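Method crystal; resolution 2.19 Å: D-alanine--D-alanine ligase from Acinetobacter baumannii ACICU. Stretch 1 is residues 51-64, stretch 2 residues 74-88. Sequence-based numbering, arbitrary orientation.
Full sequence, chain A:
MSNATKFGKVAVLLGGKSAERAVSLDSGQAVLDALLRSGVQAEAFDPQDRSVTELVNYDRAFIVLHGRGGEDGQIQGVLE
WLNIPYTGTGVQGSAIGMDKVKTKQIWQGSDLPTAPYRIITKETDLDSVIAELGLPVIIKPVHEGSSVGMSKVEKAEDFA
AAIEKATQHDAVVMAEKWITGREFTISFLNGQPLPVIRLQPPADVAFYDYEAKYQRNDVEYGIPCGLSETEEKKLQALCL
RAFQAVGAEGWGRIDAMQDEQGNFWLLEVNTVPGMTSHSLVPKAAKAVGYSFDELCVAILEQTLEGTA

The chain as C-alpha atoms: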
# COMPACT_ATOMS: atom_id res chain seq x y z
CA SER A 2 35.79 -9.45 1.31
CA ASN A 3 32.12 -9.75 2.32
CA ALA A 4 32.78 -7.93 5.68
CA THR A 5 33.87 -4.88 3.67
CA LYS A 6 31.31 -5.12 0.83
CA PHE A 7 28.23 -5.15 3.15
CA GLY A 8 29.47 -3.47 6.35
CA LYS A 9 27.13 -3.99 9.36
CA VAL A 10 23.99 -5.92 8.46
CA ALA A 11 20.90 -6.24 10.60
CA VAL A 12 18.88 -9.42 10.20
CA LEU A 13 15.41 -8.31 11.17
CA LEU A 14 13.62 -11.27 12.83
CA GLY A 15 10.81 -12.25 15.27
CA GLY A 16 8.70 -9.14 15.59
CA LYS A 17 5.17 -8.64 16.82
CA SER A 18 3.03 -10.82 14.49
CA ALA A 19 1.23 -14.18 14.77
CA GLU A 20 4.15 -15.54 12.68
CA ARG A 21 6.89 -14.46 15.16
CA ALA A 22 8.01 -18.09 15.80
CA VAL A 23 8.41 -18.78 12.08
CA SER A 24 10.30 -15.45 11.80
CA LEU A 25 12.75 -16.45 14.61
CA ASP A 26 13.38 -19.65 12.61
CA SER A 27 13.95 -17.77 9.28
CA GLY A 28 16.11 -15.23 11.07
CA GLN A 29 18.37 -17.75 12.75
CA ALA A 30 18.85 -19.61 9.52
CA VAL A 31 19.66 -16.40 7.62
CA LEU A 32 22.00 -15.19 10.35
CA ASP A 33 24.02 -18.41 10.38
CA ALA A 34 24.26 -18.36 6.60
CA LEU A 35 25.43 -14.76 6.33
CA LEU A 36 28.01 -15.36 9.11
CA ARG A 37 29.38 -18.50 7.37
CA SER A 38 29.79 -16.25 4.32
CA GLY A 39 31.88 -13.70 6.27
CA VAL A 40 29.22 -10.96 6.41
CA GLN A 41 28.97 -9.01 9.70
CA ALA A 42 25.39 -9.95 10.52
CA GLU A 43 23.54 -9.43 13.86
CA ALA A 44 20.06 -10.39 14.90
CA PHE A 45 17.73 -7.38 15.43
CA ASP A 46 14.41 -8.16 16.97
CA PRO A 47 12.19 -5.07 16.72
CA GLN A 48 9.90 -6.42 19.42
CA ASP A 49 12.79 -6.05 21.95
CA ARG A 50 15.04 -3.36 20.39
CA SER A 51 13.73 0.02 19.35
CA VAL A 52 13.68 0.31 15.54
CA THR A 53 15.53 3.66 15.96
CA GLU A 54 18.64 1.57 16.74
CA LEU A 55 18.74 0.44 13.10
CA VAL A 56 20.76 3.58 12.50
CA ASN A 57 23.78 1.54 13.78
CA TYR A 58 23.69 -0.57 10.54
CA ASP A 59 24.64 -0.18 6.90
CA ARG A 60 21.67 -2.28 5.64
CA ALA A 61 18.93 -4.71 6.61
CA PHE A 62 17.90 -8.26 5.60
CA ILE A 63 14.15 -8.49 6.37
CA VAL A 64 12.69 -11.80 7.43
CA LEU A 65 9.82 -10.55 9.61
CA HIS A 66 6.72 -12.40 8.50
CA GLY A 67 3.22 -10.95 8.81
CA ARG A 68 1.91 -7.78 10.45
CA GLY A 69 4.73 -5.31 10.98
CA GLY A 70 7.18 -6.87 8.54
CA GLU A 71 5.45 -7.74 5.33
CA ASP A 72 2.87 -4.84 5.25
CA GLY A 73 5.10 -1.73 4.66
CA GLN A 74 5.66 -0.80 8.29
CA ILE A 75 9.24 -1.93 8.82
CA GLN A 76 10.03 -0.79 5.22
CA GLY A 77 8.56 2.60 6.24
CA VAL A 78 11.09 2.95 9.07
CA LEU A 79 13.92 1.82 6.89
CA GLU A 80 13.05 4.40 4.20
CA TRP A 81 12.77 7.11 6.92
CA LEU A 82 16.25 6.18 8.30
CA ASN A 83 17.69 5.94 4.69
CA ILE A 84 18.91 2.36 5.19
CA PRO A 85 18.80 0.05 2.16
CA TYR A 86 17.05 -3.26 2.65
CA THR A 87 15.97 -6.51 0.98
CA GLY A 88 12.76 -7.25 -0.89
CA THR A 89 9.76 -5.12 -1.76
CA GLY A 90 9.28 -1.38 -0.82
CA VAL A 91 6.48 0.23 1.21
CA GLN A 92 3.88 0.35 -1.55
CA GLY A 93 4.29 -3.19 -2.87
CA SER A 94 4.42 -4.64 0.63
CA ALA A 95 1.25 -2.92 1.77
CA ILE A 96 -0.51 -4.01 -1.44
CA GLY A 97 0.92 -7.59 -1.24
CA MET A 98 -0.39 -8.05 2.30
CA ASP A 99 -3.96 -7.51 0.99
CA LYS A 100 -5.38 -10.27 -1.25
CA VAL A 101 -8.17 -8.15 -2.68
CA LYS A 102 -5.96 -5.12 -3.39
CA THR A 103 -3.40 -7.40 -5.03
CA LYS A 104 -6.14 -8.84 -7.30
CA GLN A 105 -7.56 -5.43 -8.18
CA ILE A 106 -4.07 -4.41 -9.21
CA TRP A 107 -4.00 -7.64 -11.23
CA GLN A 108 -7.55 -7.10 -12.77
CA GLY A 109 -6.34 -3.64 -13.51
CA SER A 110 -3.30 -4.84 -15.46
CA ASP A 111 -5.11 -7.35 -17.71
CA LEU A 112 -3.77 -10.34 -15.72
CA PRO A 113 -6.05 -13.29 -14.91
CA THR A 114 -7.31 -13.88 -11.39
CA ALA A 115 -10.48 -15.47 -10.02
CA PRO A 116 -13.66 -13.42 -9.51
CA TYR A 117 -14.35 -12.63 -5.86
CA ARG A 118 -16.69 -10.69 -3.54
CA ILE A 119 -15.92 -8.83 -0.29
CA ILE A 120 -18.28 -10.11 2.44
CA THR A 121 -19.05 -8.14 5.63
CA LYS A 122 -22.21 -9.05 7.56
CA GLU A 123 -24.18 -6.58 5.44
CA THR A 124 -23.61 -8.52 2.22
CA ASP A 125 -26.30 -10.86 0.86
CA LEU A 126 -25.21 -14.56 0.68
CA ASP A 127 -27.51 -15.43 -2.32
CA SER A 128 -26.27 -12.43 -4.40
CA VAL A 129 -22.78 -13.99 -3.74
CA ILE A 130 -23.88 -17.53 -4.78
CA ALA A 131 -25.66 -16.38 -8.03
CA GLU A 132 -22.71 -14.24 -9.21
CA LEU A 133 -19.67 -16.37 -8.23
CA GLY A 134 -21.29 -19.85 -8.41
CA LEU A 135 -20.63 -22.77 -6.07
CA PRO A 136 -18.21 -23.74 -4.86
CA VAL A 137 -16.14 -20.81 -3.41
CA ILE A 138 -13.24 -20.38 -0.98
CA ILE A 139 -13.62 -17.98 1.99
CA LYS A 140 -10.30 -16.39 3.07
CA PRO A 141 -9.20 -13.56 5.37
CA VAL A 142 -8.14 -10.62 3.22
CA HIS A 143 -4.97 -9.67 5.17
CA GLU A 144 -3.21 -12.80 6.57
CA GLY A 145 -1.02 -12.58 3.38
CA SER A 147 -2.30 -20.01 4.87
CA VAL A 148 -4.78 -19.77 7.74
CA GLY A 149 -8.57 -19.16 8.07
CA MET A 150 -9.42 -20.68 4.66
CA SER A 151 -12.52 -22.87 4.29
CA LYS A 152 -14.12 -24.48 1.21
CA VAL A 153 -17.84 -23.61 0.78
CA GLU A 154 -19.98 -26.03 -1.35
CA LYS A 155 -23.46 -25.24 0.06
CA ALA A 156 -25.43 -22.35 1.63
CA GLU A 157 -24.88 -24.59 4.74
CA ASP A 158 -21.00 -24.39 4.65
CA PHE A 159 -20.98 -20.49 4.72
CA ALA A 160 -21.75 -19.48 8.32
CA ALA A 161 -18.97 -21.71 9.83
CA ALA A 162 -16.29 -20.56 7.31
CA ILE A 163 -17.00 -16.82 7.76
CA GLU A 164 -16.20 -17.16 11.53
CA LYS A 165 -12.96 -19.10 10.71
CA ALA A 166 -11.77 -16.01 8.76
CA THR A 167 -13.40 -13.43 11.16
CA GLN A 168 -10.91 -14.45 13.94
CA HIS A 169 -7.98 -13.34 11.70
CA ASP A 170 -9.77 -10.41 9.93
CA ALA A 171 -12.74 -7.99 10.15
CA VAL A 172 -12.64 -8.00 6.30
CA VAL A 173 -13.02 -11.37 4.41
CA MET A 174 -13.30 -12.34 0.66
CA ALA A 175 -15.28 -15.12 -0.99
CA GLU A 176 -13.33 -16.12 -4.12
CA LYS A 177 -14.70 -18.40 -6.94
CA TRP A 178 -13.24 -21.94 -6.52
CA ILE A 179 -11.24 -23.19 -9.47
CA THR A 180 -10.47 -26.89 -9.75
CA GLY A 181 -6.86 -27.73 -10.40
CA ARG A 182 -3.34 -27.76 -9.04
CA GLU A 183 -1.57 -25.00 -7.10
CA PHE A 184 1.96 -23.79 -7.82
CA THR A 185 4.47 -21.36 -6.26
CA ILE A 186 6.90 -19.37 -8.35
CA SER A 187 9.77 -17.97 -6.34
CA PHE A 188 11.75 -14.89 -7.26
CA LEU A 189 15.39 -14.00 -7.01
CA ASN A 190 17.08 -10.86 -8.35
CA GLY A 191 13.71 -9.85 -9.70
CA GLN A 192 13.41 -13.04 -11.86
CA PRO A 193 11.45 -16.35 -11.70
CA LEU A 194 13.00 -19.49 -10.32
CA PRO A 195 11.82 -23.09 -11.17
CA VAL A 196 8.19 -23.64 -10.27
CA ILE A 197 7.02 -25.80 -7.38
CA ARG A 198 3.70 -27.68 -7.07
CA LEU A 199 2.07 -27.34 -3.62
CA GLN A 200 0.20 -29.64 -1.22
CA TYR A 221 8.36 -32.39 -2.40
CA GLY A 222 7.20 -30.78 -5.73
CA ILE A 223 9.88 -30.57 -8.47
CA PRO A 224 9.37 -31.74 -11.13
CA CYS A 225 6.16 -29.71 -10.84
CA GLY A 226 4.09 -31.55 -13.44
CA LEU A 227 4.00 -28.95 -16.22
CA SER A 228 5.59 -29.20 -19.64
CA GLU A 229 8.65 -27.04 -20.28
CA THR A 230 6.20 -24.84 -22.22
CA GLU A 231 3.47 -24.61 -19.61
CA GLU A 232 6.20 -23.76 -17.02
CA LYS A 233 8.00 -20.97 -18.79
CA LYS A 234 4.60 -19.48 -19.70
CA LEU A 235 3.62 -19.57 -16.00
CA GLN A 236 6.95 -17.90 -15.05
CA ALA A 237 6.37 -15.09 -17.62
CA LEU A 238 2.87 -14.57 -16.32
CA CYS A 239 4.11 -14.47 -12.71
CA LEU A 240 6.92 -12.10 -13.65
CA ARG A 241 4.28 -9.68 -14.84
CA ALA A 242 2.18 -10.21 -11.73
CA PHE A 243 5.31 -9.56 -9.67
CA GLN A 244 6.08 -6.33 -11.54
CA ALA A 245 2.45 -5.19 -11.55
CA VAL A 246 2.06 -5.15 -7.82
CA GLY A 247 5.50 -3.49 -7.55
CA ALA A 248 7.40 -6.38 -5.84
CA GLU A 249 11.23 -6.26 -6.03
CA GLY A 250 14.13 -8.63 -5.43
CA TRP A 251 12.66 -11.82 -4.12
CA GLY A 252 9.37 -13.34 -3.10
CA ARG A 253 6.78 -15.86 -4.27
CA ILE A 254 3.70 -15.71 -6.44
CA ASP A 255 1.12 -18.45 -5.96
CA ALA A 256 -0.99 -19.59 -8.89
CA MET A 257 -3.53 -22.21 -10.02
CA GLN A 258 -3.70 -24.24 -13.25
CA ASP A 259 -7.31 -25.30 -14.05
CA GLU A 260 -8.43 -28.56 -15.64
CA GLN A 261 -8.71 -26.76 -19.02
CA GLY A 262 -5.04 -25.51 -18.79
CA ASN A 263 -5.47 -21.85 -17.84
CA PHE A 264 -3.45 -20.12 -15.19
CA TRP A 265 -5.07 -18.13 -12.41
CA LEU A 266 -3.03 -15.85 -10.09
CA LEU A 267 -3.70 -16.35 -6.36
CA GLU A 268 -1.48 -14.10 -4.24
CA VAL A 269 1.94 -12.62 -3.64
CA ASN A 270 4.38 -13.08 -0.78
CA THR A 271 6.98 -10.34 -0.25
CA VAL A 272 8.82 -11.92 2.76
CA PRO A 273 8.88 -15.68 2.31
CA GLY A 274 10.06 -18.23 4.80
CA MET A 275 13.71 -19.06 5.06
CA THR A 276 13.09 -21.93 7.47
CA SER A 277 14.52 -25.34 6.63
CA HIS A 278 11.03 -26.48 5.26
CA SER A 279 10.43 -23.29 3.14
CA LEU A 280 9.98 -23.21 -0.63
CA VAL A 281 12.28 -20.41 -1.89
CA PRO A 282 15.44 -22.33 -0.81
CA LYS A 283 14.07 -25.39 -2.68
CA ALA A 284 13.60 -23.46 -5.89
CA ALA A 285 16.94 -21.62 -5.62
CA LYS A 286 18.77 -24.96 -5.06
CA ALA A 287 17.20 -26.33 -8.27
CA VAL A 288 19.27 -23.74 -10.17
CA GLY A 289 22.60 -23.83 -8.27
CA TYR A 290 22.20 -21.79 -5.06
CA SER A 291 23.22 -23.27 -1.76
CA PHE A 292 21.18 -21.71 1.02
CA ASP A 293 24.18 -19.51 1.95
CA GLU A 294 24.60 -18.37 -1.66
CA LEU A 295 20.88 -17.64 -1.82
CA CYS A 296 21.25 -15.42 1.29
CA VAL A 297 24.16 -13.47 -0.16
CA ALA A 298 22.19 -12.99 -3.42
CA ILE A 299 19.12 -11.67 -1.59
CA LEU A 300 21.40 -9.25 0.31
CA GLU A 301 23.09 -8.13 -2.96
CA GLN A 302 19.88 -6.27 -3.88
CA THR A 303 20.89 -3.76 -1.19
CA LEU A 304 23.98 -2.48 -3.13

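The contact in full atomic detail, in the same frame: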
# COMPACT_ATOMS: atom_id res chain seq x y z
N SER A 51 14.32 -1.08 20.07
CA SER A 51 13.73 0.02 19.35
C SER A 51 14.21 0.01 17.93
O SER A 51 15.40 -0.05 17.71
CB SER A 51 14.10 1.33 19.98
OG SER A 51 13.48 2.40 19.31
N VAL A 52 13.30 0.09 16.96
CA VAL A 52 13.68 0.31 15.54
C VAL A 52 14.56 1.54 15.23
O VAL A 52 15.22 1.58 14.22
CB VAL A 52 12.48 0.38 14.61
CG1 VAL A 52 11.67 -0.90 14.71
CG2 VAL A 52 11.60 1.58 14.91
N THR A 53 14.58 2.53 16.11
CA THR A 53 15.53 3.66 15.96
C THR A 53 16.98 3.25 15.99
O THR A 53 17.82 3.93 15.43
CB THR A 53 15.30 4.77 17.00
OG1 THR A 53 15.46 4.25 18.34
CG2 THR A 53 13.90 5.36 16.80
N GLU A 54 17.27 2.13 16.63
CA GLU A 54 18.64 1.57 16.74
C GLU A 54 19.18 0.91 15.46
O GLU A 54 20.35 0.50 15.40
CB GLU A 54 18.71 0.63 17.94
CG GLU A 54 18.32 1.33 19.25
CD GLU A 54 18.45 0.46 20.49
OE1 GLU A 54 19.42 -0.33 20.57
OE2 GLU A 54 17.59 0.57 21.39
N LEU A 55 18.35 0.85 14.43
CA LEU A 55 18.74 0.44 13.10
C LEU A 55 19.72 1.39 12.47
O LEU A 55 20.40 1.03 11.50
CB LEU A 55 17.50 0.30 12.17
CG LEU A 55 16.66 -0.98 12.37
CD1 LEU A 55 15.31 -0.88 11.68
CD2 LEU A 55 17.39 -2.20 11.85
N VAL A 56 19.80 2.59 13.00
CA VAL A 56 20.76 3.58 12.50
C VAL A 56 22.22 3.11 12.66
O VAL A 56 23.08 3.51 11.89
CB VAL A 56 20.48 4.96 13.16
CG1 VAL A 56 21.10 5.04 14.57
CG2 VAL A 56 20.95 6.09 12.27
N ASN A 57 22.46 2.20 13.61
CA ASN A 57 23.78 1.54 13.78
C ASN A 57 24.19 0.52 12.68
O ASN A 57 25.21 -0.14 12.82
CB ASN A 57 23.80 0.83 15.13
CG ASN A 57 23.61 1.78 16.31
OD1 ASN A 57 24.40 2.69 16.51
ND2 ASN A 57 22.54 1.58 17.07
N TYR A 58 23.44 0.41 11.58
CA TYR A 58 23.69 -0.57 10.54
C TYR A 58 23.74 0.04 9.15
O TYR A 58 23.10 1.05 8.86
CB TYR A 58 22.61 -1.68 10.58
CG TYR A 58 22.66 -2.45 11.87
CD1 TYR A 58 23.55 -3.50 12.05
CD2 TYR A 58 21.87 -2.08 12.93
CE1 TYR A 58 23.62 -4.20 13.25
CE2 TYR A 58 21.95 -2.74 14.15
CZ TYR A 58 22.81 -3.79 14.31
OH TYR A 58 22.82 -4.43 15.52
N ASP A 59 24.51 -0.59 8.28
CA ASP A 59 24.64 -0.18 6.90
C ASP A 59 23.51 -0.68 6.00
O ASP A 59 23.31 -0.10 4.93
CB ASP A 59 25.99 -0.61 6.37
CG ASP A 59 27.11 0.14 7.04
OD1 ASP A 59 27.23 1.35 6.78
OD2 ASP A 59 27.86 -0.46 7.85
N ARG A 60 22.77 -1.71 6.43
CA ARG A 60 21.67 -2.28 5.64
C ARG A 60 20.93 -3.34 6.45
O ARG A 60 21.42 -3.78 7.48
CB ARG A 60 22.16 -2.89 4.30
CG ARG A 60 22.95 -4.21 4.38
CD ARG A 60 24.26 -4.26 3.61
NE ARG A 60 24.15 -3.53 2.37
CZ ARG A 60 24.83 -2.45 2.01
NH1 ARG A 60 25.82 -1.95 2.73
NH2 ARG A 60 24.53 -1.89 0.85
N ALA A 61 19.77 -3.76 5.94
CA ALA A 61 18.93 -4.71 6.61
C ALA A 61 18.48 -5.85 5.69
O ALA A 61 18.12 -5.62 4.54
CB ALA A 61 17.73 -3.99 7.17
N PHE A 62 18.45 -7.05 6.26
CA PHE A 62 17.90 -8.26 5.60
C PHE A 62 16.61 -8.54 6.35
O PHE A 62 16.68 -8.86 7.55
CB PHE A 62 18.88 -9.45 5.76
CG PHE A 62 18.57 -10.63 4.91
CD1 PHE A 62 17.35 -11.28 4.99
CD2 PHE A 62 19.52 -11.15 4.04
CE1 PHE A 62 17.07 -12.37 4.19
CE2 PHE A 62 19.23 -12.24 3.23
CZ PHE A 62 18.01 -12.85 3.31
N ILE A 63 15.46 -8.42 5.69
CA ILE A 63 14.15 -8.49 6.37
C ILE A 63 13.58 -9.90 6.25
O ILE A 63 13.39 -10.43 5.16
CB ILE A 63 13.11 -7.51 5.80
CG1 ILE A 63 13.60 -6.04 5.92
CG2 ILE A 63 11.78 -7.68 6.53
CD1 ILE A 63 12.78 -5.03 5.17
N VAL A 64 13.25 -10.48 7.39
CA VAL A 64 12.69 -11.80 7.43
C VAL A 64 11.67 -11.84 8.57
O VAL A 64 11.47 -12.86 9.23
CB VAL A 64 13.90 -12.76 7.46
CG1 VAL A 64 14.18 -13.32 8.84
CG2 VAL A 64 13.82 -13.78 6.38
N GLN A 74 5.29 -1.48 7.09
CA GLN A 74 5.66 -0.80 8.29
C GLN A 74 7.17 -0.76 8.54
O GLN A 74 7.74 0.29 8.77
CB GLN A 74 5.01 -1.48 9.47
CG GLN A 74 3.50 -1.40 9.45
CD GLN A 74 2.89 -1.75 10.77
OE1 GLN A 74 1.69 -1.86 10.85
NE2 GLN A 74 3.68 -1.83 11.83
N ILE A 75 7.82 -1.91 8.55
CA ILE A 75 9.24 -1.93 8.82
C ILE A 75 9.97 -1.29 7.64
O ILE A 75 11.01 -0.66 7.84
CB ILE A 75 9.79 -3.34 9.16
CG1 ILE A 75 11.23 -3.30 9.73
CG2 ILE A 75 9.81 -4.23 7.91
CD1 ILE A 75 11.39 -2.65 11.08
N GLN A 76 9.44 -1.43 6.42
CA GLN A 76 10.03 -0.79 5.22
C GLN A 76 9.89 0.74 5.32
O GLN A 76 10.76 1.50 4.91
CB GLN A 76 9.33 -1.26 3.96
CG GLN A 76 9.49 -2.73 3.56
CD GLN A 76 8.77 -3.71 4.47
OE1 GLN A 76 7.96 -3.33 5.28
NE2 GLN A 76 9.10 -4.96 4.36
N GLY A 77 8.77 1.19 5.90
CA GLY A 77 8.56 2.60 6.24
C GLY A 77 9.69 3.16 7.08
O GLY A 77 10.31 4.20 6.72
N VAL A 78 10.00 2.46 8.18
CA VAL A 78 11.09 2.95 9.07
C VAL A 78 12.43 2.94 8.36
O VAL A 78 13.24 3.87 8.52
CB VAL A 78 11.17 2.37 10.54
CG1 VAL A 78 9.88 1.72 11.03
CG2 VAL A 78 12.37 1.50 10.76
N LEU A 79 12.66 1.93 7.56
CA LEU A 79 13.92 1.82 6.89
C LEU A 79 14.09 2.93 5.86
O LEU A 79 15.18 3.47 5.75
CB LEU A 79 14.07 0.44 6.25
CG LEU A 79 14.25 -0.68 7.27
CD1 LEU A 79 13.99 -1.96 6.55
CD2 LEU A 79 15.65 -0.71 7.88
N GLU A 80 13.03 3.25 5.11
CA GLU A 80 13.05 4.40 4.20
C GLU A 80 13.35 5.71 4.97
O GLU A 80 14.25 6.45 4.58
CB GLU A 80 11.72 4.53 3.45
CG GLU A 80 11.40 3.44 2.44
CD GLU A 80 12.33 3.43 1.24
OE1 GLU A 80 13.06 4.41 1.06
OE2 GLU A 80 12.33 2.41 0.50
N TRP A 81 12.62 5.93 6.07
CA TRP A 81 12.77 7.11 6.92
C TRP A 81 14.21 7.29 7.42
O TRP A 81 14.77 8.37 7.32
CB TRP A 81 11.82 6.99 8.12
CG TRP A 81 11.69 8.23 8.87
CD1 TRP A 81 12.27 8.51 10.07
CD2 TRP A 81 10.96 9.40 8.49
NE1 TRP A 81 11.94 9.77 10.47
CE2 TRP A 81 11.15 10.36 9.51
CE3 TRP A 81 10.20 9.75 7.38
CZ2 TRP A 81 10.58 11.65 9.46
CZ3 TRP A 81 9.66 11.02 7.31
CH2 TRP A 81 9.84 11.95 8.35
N LEU A 82 14.82 6.20 7.90
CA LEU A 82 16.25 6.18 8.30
C LEU A 82 17.29 6.18 7.12
O LEU A 82 18.48 6.26 7.33
CB LEU A 82 16.45 4.95 9.18
CG LEU A 82 16.18 5.00 10.68
CD1 LEU A 82 15.65 6.29 11.26
CD2 LEU A 82 15.28 3.88 11.08
N ASN A 83 16.84 6.06 5.88
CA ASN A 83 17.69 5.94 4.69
C ASN A 83 18.65 4.76 4.71
O ASN A 83 19.81 4.88 4.32
CB ASN A 83 18.41 7.25 4.35
CG ASN A 83 17.48 8.46 4.38
OD1 ASN A 83 17.59 9.31 5.27
ND2 ASN A 83 16.53 8.53 3.43
N ILE A 84 18.12 3.60 5.12
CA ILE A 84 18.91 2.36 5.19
C ILE A 84 18.38 1.44 4.12
O ILE A 84 17.19 1.11 4.13
CB ILE A 84 18.75 1.72 6.57
CG1 ILE A 84 19.31 2.67 7.63
CG2 ILE A 84 19.46 0.38 6.65
CD1 ILE A 84 18.96 2.25 9.00
N PRO A 85 19.25 1.00 3.19
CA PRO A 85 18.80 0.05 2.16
C PRO A 85 18.47 -1.31 2.75
O PRO A 85 19.03 -1.70 3.80
CB PRO A 85 19.99 -0.05 1.22
CG PRO A 85 21.17 0.38 2.03
CD PRO A 85 20.70 1.17 3.20
N TYR A 86 17.57 -2.03 2.09
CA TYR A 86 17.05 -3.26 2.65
C TYR A 86 16.55 -4.21 1.56
O TYR A 86 16.47 -3.84 0.41
CB TYR A 86 15.95 -2.94 3.69
CG TYR A 86 14.79 -2.22 3.10
CD1 TYR A 86 13.74 -2.92 2.47
CD2 TYR A 86 14.74 -0.84 3.12
CE1 TYR A 86 12.68 -2.26 1.89
CE2 TYR A 86 13.68 -0.15 2.52
CZ TYR A 86 12.66 -0.88 1.92
OH TYR A 86 11.63 -0.21 1.36
N THR A 87 16.27 -5.45 1.93
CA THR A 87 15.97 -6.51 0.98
C THR A 87 14.48 -6.49 0.62
O THR A 87 13.67 -6.02 1.39
CB THR A 87 16.31 -7.88 1.59
OG1 THR A 87 15.69 -8.02 2.88
CG2 THR A 87 17.78 -8.02 1.78
N GLY A 88 14.14 -7.02 -0.54
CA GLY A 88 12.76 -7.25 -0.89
C GLY A 88 11.99 -6.03 -1.36
O GLY A 88 12.57 -5.06 -1.82

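How do the two backbones meet? The strand that includes R60 to I63 lies nearly antiparallel to the helix running on from Q74, but their direct backbone link comes later, where the chain after N83 runs beside the strand. There A61 is bridged to Y86: A61 N donates to P85 O at 3.1 Å, and T87 N reaches A61 O at 3.2 Å in a weak, bent bond. Both polar backbone groups of A61 are thus satisfied by the second stretch.

What serves the amide of I63, two residues beyond A61? I63 N donates to a side chain, T87 OG1, at 2.8 Å and almost linearly, so the threonine hydroxyl extends the pairing. Its methyl, T87 CG2, lies over one face of the F62 ring.

Which apolar side chains meet? I63 CD1 packs 3.6 Å from both L79 CD1 and Y86 CD1, while A61 CB meets L79 CD2 at 3.9 Å. From the 3-10 segment, L55 CD1 touches V78 CG2 at 3.9 Å, and V52 CG1 meets I75 CD1 at 4.0 Å. These contacts are between carbon atoms, which have no hydrogen bonds to satisfy.

Where do the polar side chains turn? Y86 OH donates to E80 OE2 at 2.8 Å within its own stretch. The R60 guanidinium, with P85 CG over one face, finds its hydrogen bonds elsewhere in the structure.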